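Local coordinates for peptidase M16 domain protein (Alicyclobacillus acidocaldarius subsp. acidocaldarius DSM 446, PDB 4XEA) that probably hydrolyses peptide bonds as a metal-dependent peptidase of the M16 (insulinase-like) family, at residues L278-F283 with K354-R359; Q271-T276 with I391-T396; G58-L63 with D93-Y98; K66-P71 with A84-Y89. One frame throughout, in Å; residues are numbered along the deposited sequence.

Contact 1 of 4, residues L278-F283 with K354-R359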
loop_
_atom_site.group_PDB
_atom_site.type_symbol
_atom_site.label_atom_id
_atom_site.label_comp_id
_atom_site.label_asym_id
_atom_site.label_seq_id
_atom_site.Cartn_x
_atom_site.Cartn_y
_atom_site.Cartn_z
ATOM N N LEU A 278 -16.208 -6.578 -15.086
ATOM C CA LEU A 278 -17.508 -5.893 -15.086
ATOM C C LEU A 278 -17.578 -4.676 -14.172
ATOM O O LEU A 278 -18.072 -3.625 -14.572
ATOM C CB LEU A 278 -18.623 -6.888 -14.748
ATOM C CG LEU A 278 -20.071 -6.465 -14.937
ATOM C CD1 LEU A 278 -20.326 -5.919 -16.326
ATOM C CD2 LEU A 278 -21.012 -7.635 -14.630
ATOM N N LEU A 279 -17.092 -4.829 -12.951
ATOM C CA LEU A 279 -17.076 -3.730 -11.976
ATOM C C LEU A 279 -16.169 -2.576 -12.410
ATOM O O LEU A 279 -16.493 -1.412 -12.177
ATOM C CB LEU A 279 -16.689 -4.247 -10.596
ATOM C CG LEU A 279 -17.723 -5.168 -9.963
ATOM C CD1 LEU A 279 -17.224 -5.684 -8.573
ATOM C CD2 LEU A 279 -19.106 -4.500 -9.834
ATOM N N ASP A 280 -15.058 -2.891 -13.067
ATOM C CA ASP A 280 -14.206 -1.846 -13.620
ATOM C C ASP A 280 -14.932 -1.080 -14.727
ATOM O O ASP A 280 -14.861 0.165 -14.765
ATOM C CB ASP A 280 -12.866 -2.381 -14.149
ATOM C CG ASP A 280 -12.023 -1.289 -14.769
ATOM O OD1 ASP A 280 -11.560 -0.356 -14.063
ATOM O OD2 ASP A 280 -11.861 -1.328 -15.992
ATOM N N ALA A 281 -15.643 -1.820 -15.594
ATOM C CA ALA A 281 -16.389 -1.212 -16.708
ATOM C C ALA A 281 -17.536 -0.349 -16.191
ATOM O O ALA A 281 -17.817 0.703 -16.752
ATOM C CB ALA A 281 -16.936 -2.319 -17.672
ATOM N N LEU A 282 -18.215 -0.813 -15.148
ATOM C CA LEU A 282 -19.369 -0.099 -14.594
ATOM C C LEU A 282 -18.954 1.095 -13.734
ATOM O O LEU A 282 -19.579 2.151 -13.791
ATOM C CB LEU A 282 -20.244 -1.043 -13.750
ATOM C CG LEU A 282 -21.062 -2.073 -14.557
ATOM C CD1 LEU A 282 -21.646 -3.185 -13.689
ATOM C CD2 LEU A 282 -22.185 -1.427 -15.354
ATOM N N PHE A 283 -17.923 0.900 -12.904
ATOM C CA PHE A 283 -17.658 1.806 -11.797
ATOM C C PHE A 283 -16.186 2.281 -11.694
ATOM O O PHE A 283 -15.859 3.083 -10.820
ATOM C CB PHE A 283 -17.991 1.053 -10.504
ATOM C CG PHE A 283 -19.424 0.618 -10.370
ATOM C CD1 PHE A 283 -20.447 1.558 -10.295
ATOM C CD2 PHE A 283 -19.752 -0.739 -10.205
ATOM C CE1 PHE A 283 -21.770 1.150 -10.131
ATOM C CE2 PHE A 283 -21.065 -1.133 -10.013
ATOM C CZ PHE A 283 -22.067 -0.189 -9.977
ATOM N N LYS A 354 -8.872 -5.118 -21.039
ATOM C CA LYS A 354 -7.460 -4.761 -21.280
ATOM C C LYS A 354 -6.764 -4.144 -20.047
ATOM O O LYS A 354 -5.595 -4.438 -19.796
ATOM C CB LYS A 354 -7.337 -3.791 -22.446
ATOM C CG LYS A 354 -5.859 -3.544 -22.888
ATOM C CD LYS A 354 -5.630 -2.168 -23.406
ATOM C CE LYS A 354 -5.471 -2.149 -24.924
ATOM N NZ LYS A 354 -6.596 -2.886 -25.545
ATOM N N LYS A 355 -7.474 -3.307 -19.278
ATOM C CA LYS A 355 -6.935 -2.804 -18.003
ATOM C C LYS A 355 -6.663 -3.948 -17.047
ATOM O O LYS A 355 -5.600 -4.008 -16.439
ATOM C CB LYS A 355 -7.884 -1.780 -17.344
ATOM C CG LYS A 355 -7.339 -1.129 -16.037
ATOM C CD LYS A 355 -8.413 -0.394 -15.214
ATOM C CE LYS A 355 -8.889 0.905 -15.826
ATOM N NZ LYS A 355 -9.995 1.535 -14.977
ATOM N N ILE A 356 -7.623 -4.849 -16.886
ATOM C CA ILE A 356 -7.488 -5.924 -15.907
ATOM C C ILE A 356 -6.442 -6.986 -16.360
ATOM O O ILE A 356 -5.741 -7.545 -15.541
ATOM C CB ILE A 356 -8.848 -6.576 -15.578
ATOM C CG1 ILE A 356 -9.854 -5.551 -14.988
ATOM C CG2 ILE A 356 -8.668 -7.777 -14.648
ATOM C CD1 ILE A 356 -9.390 -4.741 -13.763
HETATM N N MSE A 357 -6.341 -7.256 -17.652
HETATM C CA MSE A 357 -5.266 -8.119 -18.174
HETATM C C MSE A 357 -3.902 -7.531 -17.812
HETATM O O MSE A 357 -3.045 -8.244 -17.333
HETATM C CB MSE A 357 -5.409 -8.299 -19.685
HETATM C CG MSE A 357 -4.259 -9.028 -20.358
HETATM SE SE MSE A 357 -4.174 -10.883 -19.797
HETATM C CE MSE A 357 -5.397 -11.541 -21.195
ATOM N N GLY A 358 -3.729 -6.229 -18.023
ATOM C CA GLY A 358 -2.493 -5.526 -17.670
ATOM C C GLY A 358 -2.205 -5.569 -16.172
ATOM O O GLY A 358 -1.077 -5.861 -15.757
ATOM N N ARG A 359 -3.231 -5.293 -15.373
ATOM C CA ARG A 359 -3.112 -5.277 -13.926
ATOM C C ARG A 359 -2.655 -6.655 -13.417
ATOM O O ARG A 359 -1.758 -6.750 -12.575
ATOM C CB ARG A 359 -4.454 -4.845 -13.318
ATOM C CG ARG A 359 -4.478 -4.628 -11.802
ATOM C CD ARG A 359 -5.919 -4.374 -11.272
ATOM N NE ARG A 359 -6.494 -3.029 -11.528
ATOM C CZ ARG A 359 -5.821 -1.876 -11.564
ATOM N NH1 ARG A 359 -6.461 -0.740 -11.814
ATOM N NH2 ARG A 359 -4.517 -1.841 -11.358
#
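K355 and D280 form a salt bridge between helices 346-363 and 265-283, with K355 NZ giving a short hydrogen bond of 2.6 Å to D280 OD1. The ammonium meets that oxygen on its syn side, yet the grip is one-sided, since D280 OD2 stays 3.6 Å from K355 NZ. K355 gets there by bending at its third torsion (chi3 -72°), which brings its outer chain across the carboxylate, K355 CD lying 3.4 Å from D280 OD1. The ammonium has a second partner in T286 OG1, and P285 touches both side chains. Beside the ion pair the packing is slight: I356 CD1 meets D280 CB at 4.2 Å, while I356 also leans on L394 of the neighbouring helix 387-396. With an asparagine here the carboxylate charge is gone, and the K355 ammonium would probably be held less firmly, with T286 OG1 as its remaining named partner. Between residues 278-283 and 354-359, in the M16 inactive-domain half, the join is thus mainly one ion pair at a partly exposed seam, with I356 CD1 against D280 CB as the apolar part.

Contact 2 of 4, residues Q271-T276 with I391-T396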
loop_
_atom_site.group_PDB
_atom_site.type_symbol
_atom_site.label_atom_id
_atom_site.label_comp_id
_atom_site.label_asym_id
_atom_site.label_seq_id
_atom_site.Cartn_x
_atom_site.Cartn_y
_atom_site.Cartn_z
ATOM N N GLN A 271 -16.009 -16.725 -12.315
ATOM C CA GLN A 271 -17.007 -15.735 -11.859
ATOM C C GLN A 271 -16.319 -14.516 -11.199
ATOM O O GLN A 271 -16.723 -13.379 -11.410
ATOM C CB GLN A 271 -17.961 -16.410 -10.890
ATOM C CG GLN A 271 -19.178 -15.597 -10.507
ATOM C CD GLN A 271 -20.185 -16.445 -9.778
ATOM O OE1 GLN A 271 -20.741 -17.371 -10.348
ATOM N NE2 GLN A 271 -20.426 -16.134 -8.524
ATOM N N ASP A 272 -15.284 -14.778 -10.409
ATOM C CA ASP A 272 -14.467 -13.712 -9.784
ATOM C C ASP A 272 -13.761 -12.822 -10.852
ATOM O O ASP A 272 -13.767 -11.574 -10.777
ATOM C CB ASP A 272 -13.463 -14.363 -8.832
ATOM C CG ASP A 272 -12.798 -13.377 -7.862
ATOM O OD1 ASP A 272 -13.379 -12.332 -7.504
ATOM O OD2 ASP A 272 -11.657 -13.685 -7.438
ATOM N N THR A 273 -13.190 -13.466 -11.864
ATOM C CA THR A 273 -12.505 -12.744 -12.920
ATOM C C THR A 273 -13.490 -11.915 -13.733
ATOM O O THR A 273 -13.251 -10.742 -13.996
ATOM C CB THR A 273 -11.738 -13.696 -13.841
ATOM O OG1 THR A 273 -10.807 -14.420 -13.042
ATOM C CG2 THR A 273 -10.969 -12.931 -14.901
ATOM N N ALA A 274 -14.615 -12.524 -14.068
ATOM C CA ALA A 274 -15.657 -11.844 -14.788
ATOM C C ALA A 274 -16.177 -10.599 -14.024
ATOM O O ALA A 274 -16.418 -9.565 -14.628
ATOM C CB ALA A 274 -16.803 -12.800 -15.092
HETATM N N MSE A 275 -16.344 -10.699 -12.716
HETATM C CA MSE A 275 -16.782 -9.537 -11.945
HETATM C C MSE A 275 -15.702 -8.432 -11.901
HETATM O O MSE A 275 -16.022 -7.236 -11.850
HETATM C CB MSE A 275 -17.192 -9.948 -10.531
HETATM C CG MSE A 275 -18.493 -10.713 -10.455
HETATM SE SE MSE A 275 -19.971 -9.761 -11.210
HETATM C CE MSE A 275 -20.066 -8.305 -9.876
ATOM N N THR A 276 -14.432 -8.813 -11.891
ATOM C CA THR A 276 -13.371 -7.804 -11.805
ATOM C C THR A 276 -13.506 -6.911 -13.050
ATOM O O THR A 276 -13.474 -5.670 -12.934
ATOM C CB THR A 276 -11.975 -8.460 -11.688
ATOM O OG1 THR A 276 -11.950 -9.261 -10.499
ATOM C CG2 THR A 276 -10.849 -7.448 -11.607
ATOM N N ILE A 391 -5.456 -16.035 -16.755
ATOM C CA ILE A 391 -5.187 -15.362 -18.009
ATOM C C ILE A 391 -6.141 -15.857 -19.097
ATOM O O ILE A 391 -6.706 -15.047 -19.832
ATOM C CB ILE A 391 -3.725 -15.563 -18.470
ATOM C CG1 ILE A 391 -2.786 -14.861 -17.491
ATOM C CG2 ILE A 391 -3.538 -15.078 -19.905
ATOM C CD1 ILE A 391 -2.924 -13.300 -17.439
ATOM N N ALA A 392 -6.333 -17.172 -19.184
ATOM C CA ALA A 392 -7.194 -17.724 -20.220
ATOM C C ALA A 392 -8.655 -17.247 -20.101
ATOM O O ALA A 392 -9.301 -17.016 -21.121
ATOM C CB ALA A 392 -7.103 -19.283 -20.276
ATOM N N VAL A 393 -9.169 -17.077 -18.880
ATOM C CA VAL A 393 -10.517 -16.510 -18.703
ATOM C C VAL A 393 -10.548 -15.041 -19.173
ATOM O O VAL A 393 -11.499 -14.617 -19.807
ATOM C CB VAL A 393 -11.042 -16.662 -17.241
ATOM C CG1 VAL A 393 -12.372 -15.912 -17.054
ATOM C CG2 VAL A 393 -11.221 -18.136 -16.906
ATOM N N LEU A 394 -9.483 -14.293 -18.906
ATOM C CA LEU A 394 -9.381 -12.904 -19.345
ATOM C C LEU A 394 -9.362 -12.766 -20.866
ATOM O O LEU A 394 -9.884 -11.785 -21.378
ATOM C CB LEU A 394 -8.138 -12.224 -18.762
ATOM C CG LEU A 394 -8.223 -11.849 -17.281
ATOM C CD1 LEU A 394 -6.850 -11.806 -16.636
ATOM C CD2 LEU A 394 -8.927 -10.516 -17.121
ATOM N N GLN A 395 -8.759 -13.742 -21.567
ATOM C CA GLN A 395 -8.684 -13.767 -23.026
ATOM C C GLN A 395 -9.984 -14.162 -23.694
ATOM O O GLN A 395 -10.317 -13.643 -24.755
ATOM C CB GLN A 395 -7.635 -14.775 -23.503
ATOM C CG GLN A 395 -6.189 -14.421 -23.197
ATOM C CD GLN A 395 -5.237 -15.571 -23.517
ATOM O OE1 GLN A 395 -5.576 -16.749 -23.352
ATOM N NE2 GLN A 395 -4.035 -15.231 -23.959
ATOM N N THR A 396 -10.701 -15.101 -23.080
ATOM C CA THR A 396 -11.835 -15.762 -23.723
ATOM C C THR A 396 -13.194 -15.218 -23.260
ATOM O O THR A 396 -14.218 -15.431 -23.909
ATOM C CB THR A 396 -11.771 -17.276 -23.480
ATOM O OG1 THR A 396 -11.814 -17.532 -22.074
ATOM C CG2 THR A 396 -10.489 -17.846 -24.067
#
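T273 presents its methyl group to V393 and L394, and the apolar contact between helices 265-283 and 387-396 runs through these three side chains. T273 CG2 lies 3.8 Å from L394 CG, with L394 CD2 beside it, and the two side chains cross at about a right angle. The same methyl carbon is also 3.9 Å from V393 CG1, a branch that comes close to T273 CB as well. The threonine is turned with CG2 anti to the backbone N (OG1 torsion -58°), which sends the methyl to the neighbouring helix and leaves OG1 to bond I269 O one turn back in its own helix. In the fold, helix 265-283 lies between strand 304-309 of the five-stranded sheet, which Q271, D272 and M275 touch, and helix 387-396, which T273 faces and whose L394 and I391 pack in turn on M357 of helix 346-363.

The two threonine hydroxyls at 276 and 396 bond within their own helices. T276 OG1 bonds D272 O at 3.0 Å, and T396 OG1 bonds A392 O at 2.7 Å. Each carbonyl oxygen also takes the amide N of the same threonine, with hydroxyl and amide arriving from opposite faces of the carbonyl plane. Links to other parts of the chain come from D272 OD2, held by Y377 OH, and from L394 O, which accepts from R353 NH1.

Contact 3 of 4, residues G58-L63 with D93-Y98; sequences GIAHFL and DHTAYY. With NI (nickel (II) ion), chain C.
A60 and T95 bring helix 59-66 to within 7.0 Å, CA to CA, of strand 95-101, so that the helix rests on the sheet with G58 at its N-cap in a backbone conformation (phi 117°) suited to glycine. This helix carries the HxxEH signature of M16 peptidases, whose two histidines here are H61 and H65. On the side facing the sheet, A60 CB touches T95 OG1 at 3.9 Å, and a water joins the same pair, donating to A60 O at 2.8 Å and to T95 OG1 at 2.6 Å. The T95 hydroxyl sits beside its backbone N (chi1 -47°), where it also bonds Y39 O and is therefore engaged twice. Further along, the phenol of Y97 reaches in from the strand until its OH comes near the carbonyl of L63, at 3.9 Å from L63 O; that hydroxyl is hydrogen-bonded with Y189 OH. Just before the strand, D93 pairs with R380 in a salt bridge.

H61 leaves the helix in the direction away from the strand, its CG anti to the backbone N (chi1 167°). The imidazole joins H65 and E136 in the nickel site, as the family motif does for zinc, with H61 NE2 2.2 Å from the nickel ion and a water at 2.4 Å from the metal.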
loop_
_atom_site.group_PDB
_atom_site.type_symbol
_atom_site.label_atom_id
_atom_site.label_comp_id
_atom_site.label_asym_id
_atom_site.label_seq_id
_atom_site.Cartn_x
_atom_site.Cartn_y
_atom_site.Cartn_z
ATOM N N GLY A 58 -15.406 -16.994 16.371
ATOM C CA GLY A 58 -14.134 -16.409 16.764
ATOM C C GLY A 58 -12.965 -17.360 16.780
ATOM O O GLY A 58 -11.854 -16.923 17.029
ATOM N N ILE A 59 -13.170 -18.650 16.496
ATOM C CA ILE A 59 -12.123 -19.623 16.781
ATOM C C ILE A 59 -10.965 -19.570 15.829
ATOM O O ILE A 59 -9.830 -19.609 16.308
ATOM C CB ILE A 59 -12.640 -21.085 16.980
ATOM C CG1 ILE A 59 -13.469 -21.123 18.272
ATOM C CG2 ILE A 59 -11.445 -22.065 17.138
ATOM C CD1 ILE A 59 -14.027 -22.505 18.639
ATOM N N ALA A 60 -11.220 -19.469 14.521
ATOM C CA ALA A 60 -10.139 -19.338 13.543
ATOM C C ALA A 60 -9.155 -18.233 13.969
ATOM O O ALA A 60 -7.930 -18.420 13.974
ATOM C CB ALA A 60 -10.672 -19.092 12.129
ATOM N N HIS A 61 -9.719 -17.105 14.379
ATOM C CA HIS A 61 -8.931 -15.903 14.708
ATOM C C HIS A 61 -8.237 -16.013 16.074
ATOM O O HIS A 61 -7.117 -15.525 16.256
ATOM C CB HIS A 61 -9.864 -14.709 14.643
ATOM C CG HIS A 61 -9.305 -13.476 15.233
ATOM N ND1 HIS A 61 -9.595 -13.088 16.524
ATOM C CD2 HIS A 61 -8.440 -12.558 14.743
ATOM C CE1 HIS A 61 -8.953 -11.971 16.797
ATOM N NE2 HIS A 61 -8.263 -11.618 15.727
ATOM N N PHE A 62 -8.902 -16.657 17.027
ATOM C CA PHE A 62 -8.282 -16.989 18.331
ATOM C C PHE A 62 -7.025 -17.870 18.120
ATOM O O PHE A 62 -5.940 -17.601 18.672
ATOM C CB PHE A 62 -9.326 -17.697 19.203
ATOM C CG PHE A 62 -9.085 -17.585 20.687
ATOM C CD1 PHE A 62 -7.953 -18.119 21.264
ATOM C CD2 PHE A 62 -10.041 -17.008 21.514
ATOM C CE1 PHE A 62 -7.751 -18.032 22.646
ATOM C CE2 PHE A 62 -9.842 -16.921 22.884
ATOM C CZ PHE A 62 -8.704 -17.429 23.445
ATOM N N LEU A 63 -7.157 -18.908 17.305
ATOM C CA LEU A 63 -6.013 -19.782 16.987
ATOM C C LEU A 63 -4.883 -18.978 16.315
ATOM O O LEU A 63 -3.706 -19.173 16.631
ATOM C CB LEU A 63 -6.429 -20.956 16.099
ATOM C CG LEU A 63 -7.338 -22.015 16.727
ATOM C CD1 LEU A 63 -7.710 -23.027 15.659
ATOM C CD2 LEU A 63 -6.610 -22.710 17.951
ATOM N N ASP A 93 -12.644 -17.662 5.041
ATOM C CA ASP A 93 -12.528 -19.067 4.696
ATOM C C ASP A 93 -11.109 -19.633 4.715
ATOM O O ASP A 93 -10.885 -20.797 4.301
ATOM C CB ASP A 93 -13.198 -19.357 3.330
ATOM C CG ASP A 93 -12.600 -18.551 2.172
ATOM O OD1 ASP A 93 -11.632 -17.786 2.380
ATOM O OD2 ASP A 93 -13.127 -18.657 1.047
ATOM N N HIS A 94 -10.146 -18.831 5.159
ATOM C CA HIS A 94 -8.810 -19.373 5.418
ATOM C C HIS A 94 -8.085 -18.524 6.457
ATOM O O HIS A 94 -8.488 -17.379 6.768
ATOM C CB HIS A 94 -7.990 -19.537 4.105
ATOM C CG HIS A 94 -7.546 -18.246 3.474
ATOM N ND1 HIS A 94 -8.296 -17.574 2.525
ATOM C CD2 HIS A 94 -6.420 -17.509 3.650
ATOM C CE1 HIS A 94 -7.644 -16.477 2.148
ATOM N NE2 HIS A 94 -6.492 -16.430 2.800
ATOM N N THR A 95 -7.062 -19.144 7.055
ATOM C CA THR A 95 -6.109 -18.491 7.935
ATOM C C THR A 95 -4.725 -18.715 7.335
ATOM O O THR A 95 -4.386 -19.843 6.906
ATOM C CB THR A 95 -6.132 -19.094 9.377
ATOM O OG1 THR A 95 -7.480 -19.236 9.850
ATOM C CG2 THR A 95 -5.356 -18.211 10.347
ATOM N N ALA A 96 -3.944 -17.635 7.281
ATOM C CA ALA A 96 -2.633 -17.627 6.628
ATOM C C ALA A 96 -1.518 -17.115 7.548
ATOM O O ALA A 96 -1.711 -16.132 8.288
ATOM C CB ALA A 96 -2.669 -16.767 5.369
ATOM N N TYR A 97 -0.366 -17.804 7.454
ATOM C CA TYR A 97 0.893 -17.484 8.127
ATOM C C TYR A 97 1.982 -17.288 7.067
ATOM O O TYR A 97 2.146 -18.121 6.156
ATOM C CB TYR A 97 1.267 -18.608 9.111
ATOM C CG TYR A 97 0.139 -18.903 10.097
ATOM C CD1 TYR A 97 0.073 -18.229 11.309
ATOM C CD2 TYR A 97 -0.911 -19.775 9.769
ATOM C CE1 TYR A 97 -0.955 -18.417 12.185
ATOM C CE2 TYR A 97 -1.972 -19.993 10.671
ATOM C CZ TYR A 97 -1.986 -19.304 11.870
ATOM O OH TYR A 97 -3.003 -19.486 12.776
ATOM N N TYR A 98 2.728 -16.173 7.142
ATOM C CA TYR A 98 3.639 -15.866 6.043
ATOM C C TYR A 98 4.846 -15.077 6.498
ATOM O O TYR A 98 4.765 -14.371 7.502
ATOM C CB TYR A 98 2.887 -15.121 4.952
ATOM C CG TYR A 98 2.263 -13.794 5.373
ATOM C CD1 TYR A 98 2.922 -12.603 5.138
ATOM C CD2 TYR A 98 1.002 -13.742 5.986
ATOM C CE1 TYR A 98 2.365 -11.372 5.512
ATOM C CE2 TYR A 98 0.421 -12.510 6.346
ATOM C CZ TYR A 98 1.110 -11.343 6.100
ATOM O OH TYR A 98 0.584 -10.140 6.485
HETATM NI NI NI C . -6.543 -10.224 15.885
HETATM O O HOH W 1 -7.244 -20.441 12.183
HETATM O O HOH W 2 -4.629 -8.735 15.609
#

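Contact 4 of 4, residues K66-P71 with A84-Y89. With NA (sodium ion), chain B.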
loop_
_atom_site.group_PDB
_atom_site.type_symbol
_atom_site.label_atom_id
_atom_site.label_comp_id
_atom_site.label_asym_id
_atom_site.label_seq_id
_atom_site.Cartn_x
_atom_site.Cartn_y
_atom_site.Cartn_z
ATOM N N LYS A 66 -2.936 -17.255 18.913
ATOM C CA LYS A 66 -2.232 -18.148 19.827
ATOM C C LYS A 66 -1.191 -19.010 19.124
ATOM O O LYS A 66 -0.366 -19.658 19.776
ATOM C CB LYS A 66 -3.255 -19.002 20.591
ATOM C CG LYS A 66 -3.997 -18.236 21.744
ATOM C CD LYS A 66 -3.105 -17.311 22.595
ATOM C CE LYS A 66 -1.906 -18.001 23.292
ATOM N NZ LYS A 66 -0.916 -17.015 23.867
HETATM N N MSE A 67 -1.202 -18.981 17.794
HETATM C CA MSE A 67 -0.264 -19.781 17.012
HETATM C C MSE A 67 1.180 -19.379 17.271
HETATM O O MSE A 67 2.075 -20.223 17.163
HETATM C CB MSE A 67 -0.543 -19.672 15.506
HETATM C CG MSE A 67 0.060 -20.793 14.680
HETATM SE SE MSE A 67 -0.662 -22.551 15.273
HETATM C CE MSE A 67 -2.556 -22.105 15.213
ATOM N N PHE A 68 1.411 -18.115 17.623
ATOM C CA PHE A 68 2.755 -17.616 17.806
ATOM C C PHE A 68 3.350 -17.963 19.177
ATOM O O PHE A 68 4.548 -17.847 19.355
ATOM C CB PHE A 68 2.780 -16.111 17.544
ATOM C CG PHE A 68 2.515 -15.770 16.107
ATOM C CD1 PHE A 68 3.561 -15.697 15.198
ATOM C CD2 PHE A 68 1.222 -15.592 15.656
ATOM C CE1 PHE A 68 3.329 -15.402 13.841
ATOM C CE2 PHE A 68 0.959 -15.306 14.297
ATOM C CZ PHE A 68 2.025 -15.193 13.392
ATOM N N GLU A 69 2.519 -18.412 20.124
ATOM C CA GLU A 69 3.010 -18.845 21.452
ATOM C C GLU A 69 3.957 -20.045 21.321
ATOM O O GLU A 69 3.608 -21.028 20.649
ATOM C CB GLU A 69 1.828 -19.230 22.357
ATOM C CG GLU A 69 2.214 -19.608 23.806
ATOM C CD GLU A 69 2.306 -18.403 24.740
ATOM O OE1 GLU A 69 1.265 -17.760 24.983
ATOM O OE2 GLU A 69 3.414 -18.113 25.240
ATOM N N ASP A 70 5.140 -19.971 21.957
ATOM C CA ASP A 70 6.060 -21.125 21.996
ATOM C C ASP A 70 6.964 -21.035 23.214
ATOM O O ASP A 70 7.581 -20.001 23.439
ATOM C CB ASP A 70 6.902 -21.177 20.720
ATOM C CG ASP A 70 7.510 -22.547 20.447
ATOM O OD1 ASP A 70 8.294 -23.056 21.278
ATOM O OD2 ASP A 70 7.207 -23.104 19.354
ATOM N N PRO A 71 7.047 -22.113 24.012
ATOM C CA PRO A 71 7.966 -22.058 25.163
ATOM C C PRO A 71 9.446 -22.101 24.758
ATOM O O PRO A 71 10.322 -21.746 25.573
ATOM C CB PRO A 71 7.602 -23.317 25.948
ATOM C CG PRO A 71 7.098 -24.278 24.901
ATOM C CD PRO A 71 6.389 -23.427 23.888
ATOM N N ALA A 84 14.315 -12.091 8.097
ATOM C CA ALA A 84 12.943 -12.245 7.602
ATOM C C ALA A 84 12.016 -11.708 8.658
ATOM O O ALA A 84 12.435 -11.491 9.796
ATOM C CB ALA A 84 12.608 -13.728 7.307
ATOM N N SER A 85 10.762 -11.501 8.281
ATOM C CA SER A 85 9.718 -11.180 9.253
ATOM C C SER A 85 8.417 -11.893 8.906
ATOM O O SER A 85 8.132 -12.150 7.736
ATOM C CB SER A 85 9.500 -9.672 9.351
ATOM O OG SER A 85 8.714 -9.229 8.274
ATOM N N VAL A 86 7.629 -12.173 9.945
ATOM C CA VAL A 86 6.496 -13.091 9.871
ATOM C C VAL A 86 5.241 -12.345 10.319
ATOM O O VAL A 86 5.310 -11.429 11.140
ATOM C CB VAL A 86 6.720 -14.350 10.752
ATOM C CG1 VAL A 86 6.764 -13.987 12.218
ATOM C CG2 VAL A 86 5.627 -15.418 10.510
ATOM N N ASP A 87 4.092 -12.709 9.737
ATOM C CA ASP A 87 2.821 -12.137 10.160
ATOM C C ASP A 87 1.747 -13.173 9.846
ATOM O O ASP A 87 2.063 -14.289 9.395
ATOM C CB ASP A 87 2.621 -10.787 9.467
ATOM C CG ASP A 87 1.670 -9.842 10.231
ATOM O OD1 ASP A 87 1.004 -10.246 11.219
ATOM O OD2 ASP A 87 1.590 -8.682 9.811
ATOM N N ALA A 88 0.499 -12.852 10.153
ATOM C CA ALA A 88 -0.600 -13.759 9.845
ATOM C C ALA A 88 -1.886 -12.943 9.675
ATOM O O ALA A 88 -1.926 -11.795 10.051
ATOM C CB ALA A 88 -0.742 -14.777 10.934
ATOM N N TYR A 89 -2.911 -13.562 9.108
ATOM C CA TYR A 89 -4.253 -13.031 9.124
ATOM C C TYR A 89 -5.270 -14.184 9.106
ATOM O O TYR A 89 -4.956 -15.314 8.727
ATOM C CB TYR A 89 -4.492 -11.999 7.963
ATOM C CG TYR A 89 -4.503 -12.632 6.563
ATOM C CD1 TYR A 89 -5.621 -13.317 6.102
ATOM C CD2 TYR A 89 -3.381 -12.573 5.729
ATOM C CE1 TYR A 89 -5.643 -13.918 4.832
ATOM C CE2 TYR A 89 -3.389 -13.164 4.471
ATOM C CZ TYR A 89 -4.531 -13.839 4.026
ATOM O OH TYR A 89 -4.556 -14.429 2.795
HETATM NA NA NA B . 2.476 -22.657 17.256
HETATM O O HOH W 3 1.393 -22.027 19.463
HETATM O O HOH W 4 4.492 -22.700 18.384
#
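F68 meets strand 84-90 edge-on, the far rim of its ring pushed between V86 and A88. F68 CZ lies 3.7 Å from A88 CB, which sits at the ring edge in the ring plane, while F68 CE1 is 4.0 Å from V86 CG2 and scarcely farther from V86 CG1. Between these two residues the rim skims the backbone, F68 CZ being 4.1 Å from D87 C. The F68 and V86 side chains run past each other in opposite directions. With CG anti to the carbonyl carbon (chi1 -67°), F68 projects from the turn straight at the strand, where V86 and A88 point back at it and D87 points away. Its ring also stacks with F76 and meets F115, so aromatic neighbours complete the cluster.

The base of F68 is a type I turn, K66 to E69, further tied by the salt bridge of K66 NZ to E69 OE1 at 2.6 Å. M67 O binds the sodium ion at 2.5 Å, and carbonyls of F115 and S118 share the metal; one of its waters spans K66 O and E69 O, another E69 O and D70 OD2. Replacing the ring by the methyl of an alanine would probably open a gap between the turn and V86 and A88, and leave F76 without this stacking partner. In M16 relatives an edge strand of this kind pairs with the substrate, and strand 84-90, outermost in its sheet within this chain, may do the same. The contact is apolar in its side chains and uses no backbone N-H or C=O of the strand for bonding to the turn.

Overall arrangement
From the N terminus, contact 3 closes the first loop, bringing helix 59-66 onto strand 95-101; contact 4 is nested inside it, setting the turn after that helix against strand 84-90. The two strands are neighbours in one sheet, and they touch directly through Y98 O with D87 N and through H94 with Y89; both contacts lie in the half that holds the nickel site. Later in the chain, contact 2 closes a longer loop between helices 265-283 and 387-396, and contact 1 is nested within it. They share helix 265-283 and meet where M357 packs against Q395. The two nested pairs follow in series without crossing; contacts 2 and 3 remain about 10 Å apart at their nearest atoms.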